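Local coordinates for protein putative SAM-dependent O-methyltranferase (Podospora anserina, PDB 4YMH) that binds S-adenosyl-L-homocysteine, the spent form of the methyl donor, and probably transfers methyl groups from S-adenosylmethionine to hydroxyl oxygens, at residues A[68-73]-A[132-137]; A[93-98]-A[121-126]; A[138-143]-A[168-173]. One frame throughout, in Å; residues are numbered along the deposited sequence.

Contact 1: residues A[68-73]-A[132-137]. With SAH (S-adenosyl-L-homocysteine), chain E.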
loop_
_atom_site.group_PDB
_atom_site.type_symbol
_atom_site.label_atom_id
_atom_site.label_comp_id
_atom_site.label_asym_id
_atom_site.label_seq_id
_atom_site.Cartn_x
_atom_site.Cartn_y
_atom_site.Cartn_z
ATOM N N ARG A 68 12.452 -15.431 4.482
ATOM C CA ARG A 68 11.613 -16.530 4.007
ATOM C C ARG A 68 10.248 -15.954 3.670
ATOM O O ARG A 68 9.771 -15.065 4.382
ATOM C CB ARG A 68 11.462 -17.629 5.065
ATOM C CG ARG A 68 12.751 -18.270 5.561
ATOM C CD ARG A 68 12.443 -19.324 6.628
ATOM N NE ARG A 68 11.779 -20.502 6.072
ATOM C CZ ARG A 68 10.917 -21.268 6.735
ATOM N NH1 ARG A 68 10.569 -20.971 7.982
ATOM N NH2 ARG A 68 10.387 -22.325 6.143
ATOM N N ILE A 69 9.621 -16.454 2.603
ATOM C CA ILE A 69 8.289 -16.004 2.203
ATOM C C ILE A 69 7.356 -17.210 2.183
ATOM O O ILE A 69 7.723 -18.275 1.692
ATOM C CB ILE A 69 8.298 -15.323 0.805
ATOM C CG1 ILE A 69 9.056 -13.994 0.852
ATOM C CG2 ILE A 69 6.863 -15.093 0.286
ATOM C CD1 ILE A 69 9.229 -13.310 -0.507
ATOM N N LEU A 70 6.167 -17.050 2.744
ATOM C CA LEU A 70 5.136 -18.083 2.645
ATOM C C LEU A 70 3.987 -17.556 1.811
ATOM O O LEU A 70 3.613 -16.394 1.935
ATOM C CB LEU A 70 4.625 -18.503 4.020
ATOM C CG LEU A 70 3.370 -19.399 3.994
ATOM C CD1 LEU A 70 3.664 -20.755 3.335
ATOM C CD2 LEU A 70 2.794 -19.585 5.382
ATOM N N GLU A 71 3.432 -18.411 0.963
ATOM C CA GLU A 71 2.303 -18.049 0.126
ATOM C C GLU A 71 1.227 -19.130 0.209
ATOM O O GLU A 71 1.519 -20.319 0.120
ATOM C CB GLU A 71 2.782 -17.849 -1.310
ATOM C CG GLU A 71 1.753 -18.080 -2.370
ATOM C CD GLU A 71 2.274 -17.741 -3.744
ATOM O OE1 GLU A 71 2.388 -18.661 -4.589
ATOM O OE2 GLU A 71 2.563 -16.549 -3.975
ATOM N N ILE A 72 -0.019 -18.724 0.416
ATOM C CA ILE A 72 -1.107 -19.685 0.484
ATOM C C ILE A 72 -1.973 -19.459 -0.751
ATOM O O ILE A 72 -2.583 -18.394 -0.896
ATOM C CB ILE A 72 -1.927 -19.542 1.781
ATOM C CG1 ILE A 72 -0.998 -19.513 3.001
ATOM C CG2 ILE A 72 -2.929 -20.681 1.905
ATOM C CD1 ILE A 72 -1.728 -19.400 4.347
ATOM N N GLY A 73 -1.984 -20.446 -1.653
ATOM C CA GLY A 73 -2.714 -20.357 -2.909
ATOM C C GLY A 73 -1.762 -20.058 -4.056
ATOM O O GLY A 73 -1.469 -18.902 -4.349
ATOM N N LYS A 132 -0.248 -26.024 9.221
ATOM C CA LYS A 132 0.099 -26.400 10.596
ATOM C C LYS A 132 1.405 -27.190 10.688
ATOM O O LYS A 132 2.037 -27.229 11.745
ATOM C CB LYS A 132 -1.029 -27.211 11.237
ATOM C CG LYS A 132 -2.311 -26.427 11.409
ATOM C CD LYS A 132 -3.418 -27.274 12.013
ATOM C CE LYS A 132 -4.721 -26.491 12.006
ATOM N NZ LYS A 132 -5.795 -27.167 12.771
ATOM N N THR A 133 1.812 -27.813 9.589
ATOM C CA THR A 133 3.026 -28.626 9.593
ATOM C C THR A 133 4.287 -27.796 9.377
ATOM O O THR A 133 5.392 -28.290 9.564
ATOM C CB THR A 133 2.999 -29.698 8.505
ATOM O OG1 THR A 133 3.076 -29.062 7.225
ATOM C CG2 THR A 133 1.735 -30.515 8.598
ATOM N N LEU A 134 4.127 -26.547 8.958
ATOM C CA LEU A 134 5.292 -25.713 8.687
ATOM C C LEU A 134 6.060 -25.384 9.967
ATOM O O LEU A 134 5.470 -25.282 11.042
ATOM C CB LEU A 134 4.873 -24.436 7.977
ATOM C CG LEU A 134 4.194 -24.637 6.622
ATOM C CD1 LEU A 134 3.991 -23.300 5.935
ATOM C CD2 LEU A 134 4.995 -25.614 5.744
ATOM N N GLU A 135 7.374 -25.224 9.838
ATOM C CA GLU A 135 8.238 -24.901 10.972
ATOM C C GLU A 135 8.930 -23.543 10.796
ATOM O O GLU A 135 9.032 -23.026 9.686
ATOM C CB GLU A 135 9.288 -25.999 11.164
ATOM C CG GLU A 135 8.714 -27.403 11.317
ATOM C CD GLU A 135 8.414 -27.765 12.763
ATOM O OE1 GLU A 135 8.791 -26.986 13.663
ATOM O OE2 GLU A 135 7.797 -28.827 13.001
ATOM N N GLY A 136 9.411 -22.971 11.892
ATOM C CA GLY A 136 10.139 -21.712 11.830
ATOM C C GLY A 136 9.226 -20.520 11.612
ATOM O O GLY A 136 8.070 -20.528 12.027
ATOM N N GLU A 137 9.735 -19.484 10.957
ATOM C CA GLU A 137 8.935 -18.288 10.783
ATOM C C GLU A 137 9.169 -17.652 9.421
ATOM O O GLU A 137 10.192 -17.889 8.765
ATOM C CB GLU A 137 9.240 -17.283 11.896
ATOM C CG GLU A 137 10.691 -16.845 11.920
ATOM C CD GLU A 137 11.018 -15.947 13.103
ATOM O OE1 GLU A 137 10.228 -15.926 14.072
ATOM O OE2 GLU A 137 12.074 -15.271 13.059
HETATM N N SAH E . -1.663 -16.419 -5.909
HETATM C CA SAH E . -2.031 -16.642 -7.278
HETATM C CB SAH E . -3.523 -16.930 -7.419
HETATM C CG SAH E . -4.168 -17.814 -6.356
HETATM S SD SAH E . -5.831 -18.181 -6.775
HETATM C C SAH E . -1.689 -15.453 -8.135
HETATM O O SAH E . -1.568 -15.588 -9.329
HETATM O OXT SAH E . -1.548 -14.361 -7.605
HETATM C "C5'" SAH E . -6.205 -19.180 -5.393
HETATM C "C4'" SAH E . -5.562 -20.558 -5.415
HETATM O "O4'" SAH E . -5.774 -21.194 -4.168
HETATM C "C3'" SAH E . -6.171 -21.474 -6.448
HETATM O "O3'" SAH E . -5.179 -22.021 -7.283
HETATM C "C2'" SAH E . -6.838 -22.561 -5.645
HETATM O "O2'" SAH E . -6.864 -23.795 -6.289
HETATM C "C1'" SAH E . -6.070 -22.557 -4.347
HETATM N N9 SAH E . -6.845 -23.047 -3.199
HETATM C C8 SAH E . -8.129 -22.865 -2.949
HETATM N N7 SAH E . -8.476 -23.447 -1.814
HETATM C C5 SAH E . -7.402 -24.008 -1.317
HETATM C C6 SAH E . -7.066 -24.781 -0.124
HETATM N N6 SAH E . -8.017 -25.052 0.742
HETATM N N1 SAH E . -5.811 -25.183 0.055
HETATM C C2 SAH E . -4.874 -24.879 -0.835
HETATM N N3 SAH E . -5.094 -24.180 -1.933
HETATM C C4 SAH E . -6.320 -23.727 -2.221
HETATM O O HOH W 1 8.669 -24.946 6.726
#

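Contact 2: residues A[93-98]-A[121-126]. With SAH (S-adenosyl-L-homocysteine), chain E.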
loop_
_atom_site.group_PDB
_atom_site.type_symbol
_atom_site.label_atom_id
_atom_site.label_comp_id
_atom_site.label_asym_id
_atom_site.label_seq_id
_atom_site.Cartn_x
_atom_site.Cartn_y
_atom_site.Cartn_z
ATOM N N GLU A 93 14.018 -18.359 0.853
ATOM C CA GLU A 93 13.171 -19.530 0.673
ATOM C C GLU A 93 11.739 -19.072 0.455
ATOM O O GLU A 93 11.234 -18.181 1.139
ATOM C CB GLU A 93 13.243 -20.482 1.877
ATOM C CG GLU A 93 12.432 -21.774 1.675
ATOM C CD GLU A 93 12.400 -22.688 2.904
ATOM O OE1 GLU A 93 12.780 -22.242 4.006
ATOM O OE2 GLU A 93 11.996 -23.864 2.762
ATOM N N ILE A 94 11.091 -19.684 -0.520
ATOM C CA ILE A 94 9.704 -19.381 -0.823
ATOM C C ILE A 94 8.910 -20.668 -0.725
ATOM O O ILE A 94 9.197 -21.629 -1.424
ATOM C CB ILE A 94 9.569 -18.759 -2.209
ATOM C CG1 ILE A 94 10.352 -17.448 -2.236
ATOM C CG2 ILE A 94 8.108 -18.514 -2.553
ATOM C CD1 ILE A 94 10.754 -17.031 -3.586
ATOM N N VAL A 95 7.952 -20.695 0.192
ATOM C CA VAL A 95 7.100 -21.854 0.383
ATOM C C VAL A 95 5.723 -21.487 -0.143
ATOM O O VAL A 95 5.173 -20.444 0.210
ATOM C CB VAL A 95 7.011 -22.270 1.870
ATOM C CG1 VAL A 95 5.986 -23.394 2.061
ATOM C CG2 VAL A 95 8.385 -22.669 2.390
ATOM N N THR A 96 5.171 -22.307 -1.021
ATOM C CA THR A 96 3.857 -21.981 -1.530
ATOM C C THR A 96 2.946 -23.194 -1.411
ATOM O O THR A 96 3.354 -24.329 -1.687
ATOM C CB THR A 96 3.937 -21.442 -2.982
ATOM O OG1 THR A 96 2.616 -21.173 -3.468
ATOM C CG2 THR A 96 4.657 -22.417 -3.909
ATOM N N LEU A 97 1.720 -22.955 -0.942
ATOM C CA LEU A 97 0.785 -24.039 -0.648
ATOM C C LEU A 97 -0.323 -24.122 -1.688
ATOM O O LEU A 97 -0.907 -23.099 -2.043
ATOM C CB LEU A 97 0.158 -23.851 0.736
ATOM C CG LEU A 97 1.104 -23.674 1.919
ATOM C CD1 LEU A 97 0.298 -23.593 3.200
ATOM C CD2 LEU A 97 2.104 -24.830 1.979
ATOM N N GLU A 98 -0.637 -25.330 -2.159
ATOM C CA GLU A 98 -1.674 -25.456 -3.187
ATOM C C GLU A 98 -2.390 -26.798 -3.097
ATOM O O GLU A 98 -1.749 -27.813 -2.829
ATOM C CB GLU A 98 -1.056 -25.275 -4.584
ATOM C CG GLU A 98 -2.012 -25.554 -5.741
ATOM C CD GLU A 98 -3.213 -24.610 -5.777
ATOM O OE1 GLU A 98 -3.015 -23.374 -5.690
ATOM O OE2 GLU A 98 -4.362 -25.103 -5.904
ATOM N N LYS A 121 9.555 -23.940 -3.008
ATOM C CA LYS A 121 9.075 -25.217 -2.520
ATOM C C LYS A 121 7.551 -25.240 -2.560
ATOM O O LYS A 121 6.904 -24.497 -1.832
ATOM C CB LYS A 121 9.586 -25.455 -1.099
ATOM C CG LYS A 121 9.269 -26.824 -0.521
ATOM C CD LYS A 121 9.800 -26.928 0.902
ATOM C CE LYS A 121 9.579 -28.314 1.486
ATOM N NZ LYS A 121 10.132 -28.417 2.866
ATOM N N LEU A 122 6.986 -26.071 -3.432
ATOM C CA LEU A 122 5.536 -26.209 -3.514
ATOM C C LEU A 122 5.070 -27.382 -2.666
ATOM O O LEU A 122 5.547 -28.504 -2.818
ATOM C CB LEU A 122 5.081 -26.396 -4.960
ATOM C CG LEU A 122 3.588 -26.630 -5.202
ATOM C CD1 LEU A 122 2.756 -25.490 -4.656
ATOM C CD2 LEU A 122 3.322 -26.813 -6.685
ATOM N N ILE A 123 4.142 -27.106 -1.760
ATOM C CA ILE A 123 3.600 -28.126 -0.888
ATOM C C ILE A 123 2.140 -28.373 -1.235
ATOM O O ILE A 123 1.295 -27.455 -1.211
ATOM C CB ILE A 123 3.753 -27.729 0.595
ATOM C CG1 ILE A 123 5.244 -27.538 0.918
ATOM C CG2 ILE A 123 3.118 -28.778 1.506
ATOM C CD1 ILE A 123 5.527 -27.162 2.343
ATOM N N GLU A 124 1.850 -29.620 -1.553
ATOM C CA GLU A 124 0.556 -29.982 -2.019
ATOM C C GLU A 124 -0.358 -30.405 -0.887
ATOM O O GLU A 124 0.062 -31.014 0.060
ATOM C CB GLU A 124 0.709 -31.076 -3.042
ATOM C CG GLU A 124 1.647 -32.161 -2.583
ATOM C CD GLU A 124 3.138 -31.884 -2.780
ATOM O OE1 GLU A 124 3.619 -32.113 -3.909
ATOM O OE2 GLU A 124 3.841 -31.533 -1.800
ATOM N N GLY A 125 -1.619 -30.070 -1.011
ATOM C CA GLY A 125 -2.618 -30.525 -0.067
ATOM C C GLY A 125 -3.437 -29.367 0.460
ATOM O O GLY A 125 -3.062 -28.201 0.272
ATOM N N PRO A 126 -4.553 -29.684 1.133
ATOM C CA PRO A 126 -5.396 -28.650 1.745
ATOM C C PRO A 126 -4.557 -27.794 2.669
ATOM O O PRO A 126 -3.972 -28.348 3.599
ATOM C CB PRO A 126 -6.438 -29.452 2.543
ATOM C CG PRO A 126 -6.351 -30.859 2.019
ATOM C CD PRO A 126 -4.941 -31.041 1.555
HETATM N N SAH E . -1.663 -16.419 -5.909
HETATM C CA SAH E . -2.031 -16.642 -7.278
HETATM C CB SAH E . -3.523 -16.930 -7.419
HETATM C CG SAH E . -4.168 -17.814 -6.356
HETATM S SD SAH E . -5.831 -18.181 -6.775
HETATM C C SAH E . -1.689 -15.453 -8.135
HETATM O O SAH E . -1.568 -15.588 -9.329
HETATM O OXT SAH E . -1.548 -14.361 -7.605
HETATM C "C5'" SAH E . -6.205 -19.180 -5.393
HETATM C "C4'" SAH E . -5.562 -20.558 -5.415
HETATM O "O4'" SAH E . -5.774 -21.194 -4.168
HETATM C "C3'" SAH E . -6.171 -21.474 -6.448
HETATM O "O3'" SAH E . -5.179 -22.021 -7.283
HETATM C "C2'" SAH E . -6.838 -22.561 -5.645
HETATM O "O2'" SAH E . -6.864 -23.795 -6.289
HETATM C "C1'" SAH E . -6.070 -22.557 -4.347
HETATM N N9 SAH E . -6.845 -23.047 -3.199
HETATM C C8 SAH E . -8.129 -22.865 -2.949
HETATM N N7 SAH E . -8.476 -23.447 -1.814
HETATM C C5 SAH E . -7.402 -24.008 -1.317
HETATM C C6 SAH E . -7.066 -24.781 -0.124
HETATM N N6 SAH E . -8.017 -25.052 0.742
HETATM N N1 SAH E . -5.811 -25.183 0.055
HETATM C C2 SAH E . -4.874 -24.879 -0.835
HETATM N N3 SAH E . -5.094 -24.180 -1.933
HETATM C C4 SAH E . -6.320 -23.727 -2.221
#

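Contact 3: residues A[138-143]-A[168-173]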
loop_
_atom_site.group_PDB
_atom_site.type_symbol
_atom_site.label_atom_id
_atom_site.label_comp_id
_atom_site.label_asym_id
_atom_site.label_seq_id
_atom_site.Cartn_x
_atom_site.Cartn_y
_atom_site.Cartn_z
ATOM N N PHE A 138 8.209 -16.839 9.007
ATOM C CA PHE A 138 8.285 -16.157 7.729
ATOM C C PHE A 138 8.211 -14.642 7.940
ATOM O O PHE A 138 7.485 -14.173 8.816
ATOM C CB PHE A 138 7.160 -16.641 6.805
ATOM C CG PHE A 138 7.239 -18.111 6.464
ATOM C CD1 PHE A 138 6.589 -19.058 7.242
ATOM C CD2 PHE A 138 7.962 -18.544 5.363
ATOM C CE1 PHE A 138 6.659 -20.407 6.931
ATOM C CE2 PHE A 138 8.039 -19.898 5.046
ATOM C CZ PHE A 138 7.387 -20.827 5.829
ATOM N N ASP A 139 8.969 -13.897 7.138
ATOM C CA ASP A 139 8.999 -12.438 7.204
ATOM C C ASP A 139 7.900 -11.835 6.351
ATOM O O ASP A 139 7.510 -10.686 6.550
ATOM C CB ASP A 139 10.345 -11.886 6.731
ATOM C CG ASP A 139 11.476 -12.198 7.669
ATOM O OD1 ASP A 139 11.220 -12.440 8.865
ATOM O OD2 ASP A 139 12.637 -12.177 7.204
ATOM N N LEU A 140 7.415 -12.600 5.376
ATOM C CA LEU A 140 6.303 -12.138 4.555
ATOM C C LEU A 140 5.409 -13.311 4.251
ATOM O O LEU A 140 5.877 -14.376 3.828
ATOM C CB LEU A 140 6.789 -11.473 3.262
ATOM C CG LEU A 140 5.711 -10.786 2.411
ATOM C CD1 LEU A 140 6.304 -9.635 1.625
ATOM C CD2 LEU A 140 4.991 -11.760 1.453
ATOM N N ILE A 141 4.116 -13.117 4.494
ATOM C CA ILE A 141 3.132 -14.149 4.224
ATOM C C ILE A 141 2.025 -13.587 3.333
ATOM O O ILE A 141 1.408 -12.592 3.666
ATOM C CB ILE A 141 2.524 -14.696 5.541
ATOM C CG1 ILE A 141 3.652 -15.187 6.465
ATOM C CG2 ILE A 141 1.533 -15.809 5.236
ATOM C CD1 ILE A 141 3.186 -15.798 7.773
ATOM N N PHE A 142 1.804 -14.213 2.188
ATOM C CA PHE A 142 0.800 -13.787 1.222
ATOM C C PHE A 142 -0.374 -14.763 1.241
ATOM O O PHE A 142 -0.215 -15.910 0.835
ATOM C CB PHE A 142 1.435 -13.719 -0.177
ATOM C CG PHE A 142 0.530 -13.163 -1.258
ATOM C CD1 PHE A 142 -0.117 -11.941 -1.092
ATOM C CD2 PHE A 142 0.387 -13.838 -2.466
ATOM C CE1 PHE A 142 -0.927 -11.413 -2.102
ATOM C CE2 PHE A 142 -0.413 -13.325 -3.484
ATOM C CZ PHE A 142 -1.078 -12.108 -3.297
ATOM N N VAL A 143 -1.550 -14.310 1.687
ATOM C CA VAL A 143 -2.744 -15.160 1.772
ATOM C C VAL A 143 -3.649 -14.900 0.579
ATOM O O VAL A 143 -4.208 -13.812 0.446
ATOM C CB VAL A 143 -3.536 -14.899 3.069
ATOM C CG1 VAL A 143 -4.732 -15.873 3.196
ATOM C CG2 VAL A 143 -2.619 -15.018 4.248
ATOM N N ILE A 168 5.147 -9.316 8.019
ATOM C CA ILE A 168 3.827 -8.830 7.649
ATOM C C ILE A 168 3.037 -9.919 6.937
ATOM O O ILE A 168 3.592 -10.745 6.199
ATOM C CB ILE A 168 3.922 -7.577 6.748
ATOM C CG1 ILE A 168 2.594 -6.829 6.695
ATOM C CG2 ILE A 168 4.439 -7.926 5.350
ATOM C CD1 ILE A 168 2.712 -5.489 5.983
ATOM N N ILE A 169 1.737 -9.920 7.179
ATOM C CA ILE A 169 0.824 -10.744 6.407
ATOM C C ILE A 169 0.058 -9.847 5.456
ATOM O O ILE A 169 -0.479 -8.828 5.865
ATOM C CB ILE A 169 -0.187 -11.488 7.282
ATOM C CG1 ILE A 169 0.509 -12.193 8.440
ATOM C CG2 ILE A 169 -1.000 -12.482 6.409
ATOM C CD1 ILE A 169 -0.464 -12.824 9.424
ATOM N N LEU A 170 0.014 -10.233 4.189
ATOM C CA LEU A 170 -0.752 -9.534 3.168
ATOM C C LEU A 170 -1.849 -10.451 2.683
ATOM O O LEU A 170 -1.566 -11.513 2.147
ATOM C CB LEU A 170 0.143 -9.126 2.001
ATOM C CG LEU A 170 1.329 -8.242 2.401
ATOM C CD1 LEU A 170 2.306 -8.088 1.253
ATOM C CD2 LEU A 170 0.824 -6.876 2.882
ATOM N N CYS A 171 -3.092 -10.037 2.869
ATOM C CA CYS A 171 -4.243 -10.839 2.440
ATOM C C CYS A 171 -4.908 -10.189 1.234
ATOM O O CYS A 171 -5.314 -9.026 1.294
ATOM C CB CYS A 171 -5.243 -10.996 3.582
ATOM S SG CYS A 171 -4.522 -11.598 5.140
ATOM N N ASP A 172 -5.034 -10.956 0.150
ATOM C CA ASP A 172 -5.496 -10.439 -1.138
ATOM C C ASP A 172 -7.000 -10.660 -1.375
ATOM O O ASP A 172 -7.600 -11.572 -0.802
ATOM C CB ASP A 172 -4.681 -11.097 -2.252
ATOM C CG ASP A 172 -4.624 -10.266 -3.502
ATOM O OD1 ASP A 172 -4.722 -9.029 -3.393
ATOM O OD2 ASP A 172 -4.472 -10.849 -4.596
ATOM N N ASN A 173 -7.595 -9.828 -2.233
ATOM C CA ASN A 173 -9.015 -9.934 -2.588
ATOM C C ASN A 173 -9.991 -9.793 -1.435
ATOM O O ASN A 173 -11.100 -10.329 -1.501
ATOM C CB ASN A 173 -9.295 -11.283 -3.267
ATOM C CG ASN A 173 -8.547 -11.441 -4.561
ATOM O OD1 ASN A 173 -7.656 -12.287 -4.683
ATOM N ND2 ASN A 173 -8.903 -10.626 -5.546
#

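Contact 1: residues A[68-73]-A[132-137]
NH1 of R68 is shared by two backbone carbonyls of the 132-137 turn. The straighter bond goes to O of E135, 3.1 Å from NH1, with 164° at the hydrogen. This acceptor lies close to the guanidinium plane, and the nitrogen in turn lies in the plane of the E135 carbonyl. The second bond, from NH1 to O of E137, is weak and bent, at 134°. A water bridges the next position along the same edge: it accepts from NH2 of R68 and, weakly, from N of E135. The chain bends at chi3 (70°), which turns NE out of line with the CB-CG-CD run. CD of R68 also touches O of E137, at 3.4 Å. NE forms a salt bridge with E93 on the adjacent strand, and F138 makes a cation-pi contact with the same arginine. The guanidinium thus ties a strand, a neighbouring strand and a turn together. G136 has a positive phi, and a side chain on it would run into NH1.

The apolar half is small. L70 and L134 meet tip to tip, with CD1 of L70 3.7 Å from CD1 of L134. CD2 of L70 lies near the same methyl. The R68 bonds and this leucine pair pack the turn after helix 127-133 against the first strand of a Rossmann-like sheet.

At the C-terminal end of that strand, O of G73 accepts a 2.9 Å hydrogen bond from the amino N of SAH. The strand leads into the cofactor site, as in class I SAM-dependent methyltransferases.

Contact 2: residues A[93-98]-A[121-126]
N of K121 gives to O of I94 at 2.8 Å, the first of five backbone hydrogen bonds between 93-98 and 121-125. The strands run parallel, and the bonds alternate in direction. N of T96 gives back to O of K121. N of I123 then bonds to O of T96, with 172° at the hydrogen, and N of E98 to O of I123. The last, from N of G125 to O of E98, carries the ladder just past the strand end. Here the donor is tilted 29° from the carbonyl plane. The ladder closes a beta-alpha-beta unit, with helix 101-114 as the connection, at the edge of the Rossmann-like sheet within this chain.

Side-chain packing differs between the faces. On one face CD2 of L97 rests 3.6 Å from CB of I123, the two side chains lying side by side. CD1 of I123 touches CG1 of V95. Helix 127-133 covers L97 and I123 on this face. On the other face CD1 of L122 lies 3.7 Å from CG2 of T96. The same methyl also reaches CB of E98. OG1 of T96 bonds to E71.

The carboxylate of E98 leads away from strand 121-124. The chain bends at chi2 (63°), and both oxygens grip the ribose of SAH. O3' of SAH gives to OE1 of E98 at 3.0 Å, and O2' of SAH gives to OE2 at 2.8 Å. Backbone N atoms of Y75 and S100 also donate to this carboxylate.

The chemistry implies a division of labour: backbone bonds and apolar contacts set the strand end, and an acidic residue there reads the ribose diol, probably favoured as a carboxylate by its several donors.

Contact 3: residues A[138-143]-A[168-173]
F142 reaches over to L170 and D172 at the C-terminal end of strand 168-171. Its CB leaves strand 140-143 on the face that also carries L140, L170 and I168. CG is anti to the backbone N (chi1 -175°). From there CD1 comes 3.6 Å from O of L170 and also touches CB of L170. The two side chains cross at about a right angle. One atom further, CE1 of F142 meets CB of D172 at 3.8 Å. At the tip, CZ lies 3.8 Å from OD2 of D172. The ring and carboxylate planes are 38° apart. An alanine in place of F142 would probably open a gap beside L170 and D172 and leave W83 without its edge-to-face partner.

The opposite face is apolar. CG2 of V143 sits 3.7 Å from CG2 of I169, and it also touches SG of C171.

The backbones form a parallel ladder of five hydrogen bonds. L170 N gives to O of I141 at 2.8 Å, and N of V143 gives to O of L170. N of D172 closes the ladder on O of V143, with 175° at the hydrogen. At the start, N of I168 bonds to O of D139 from above the carbonyl plane, where the chain turns a corner.

These are two adjacent parallel strands in the middle of the Rossmann-like sheet. Strand 68-72 borders 138-143 on one side of the pair. Strand 228-233, antiparallel to them, borders 167-171 on the other. Helix 150-159 packs on I141, V143, I169 and C171. On the F142 face, W83 of helix 78-86 meets the ring edge-to-face, and SAH also lies near it.

Contact 3 is the buried one, near the middle of the chain. Contact 2 is partly buried at the outer strand of the sheet, and contact 1 is a surface contact. All three use one sheet. Strand 68-72 of contact 1 sits between the strands 93-98 and 138-143, so it bonds to both of the other contacts. Contact 2 is nested within the loop that contact 1 closes, while contact 3 follows in series. Contacts 2 and 3 are both parallel ladders; contact 3 is almost wholly apolar in its side chains, whereas contact 2 brings a carboxylate to SAH. Contact 1 relies instead on an arginine and turn carbonyls.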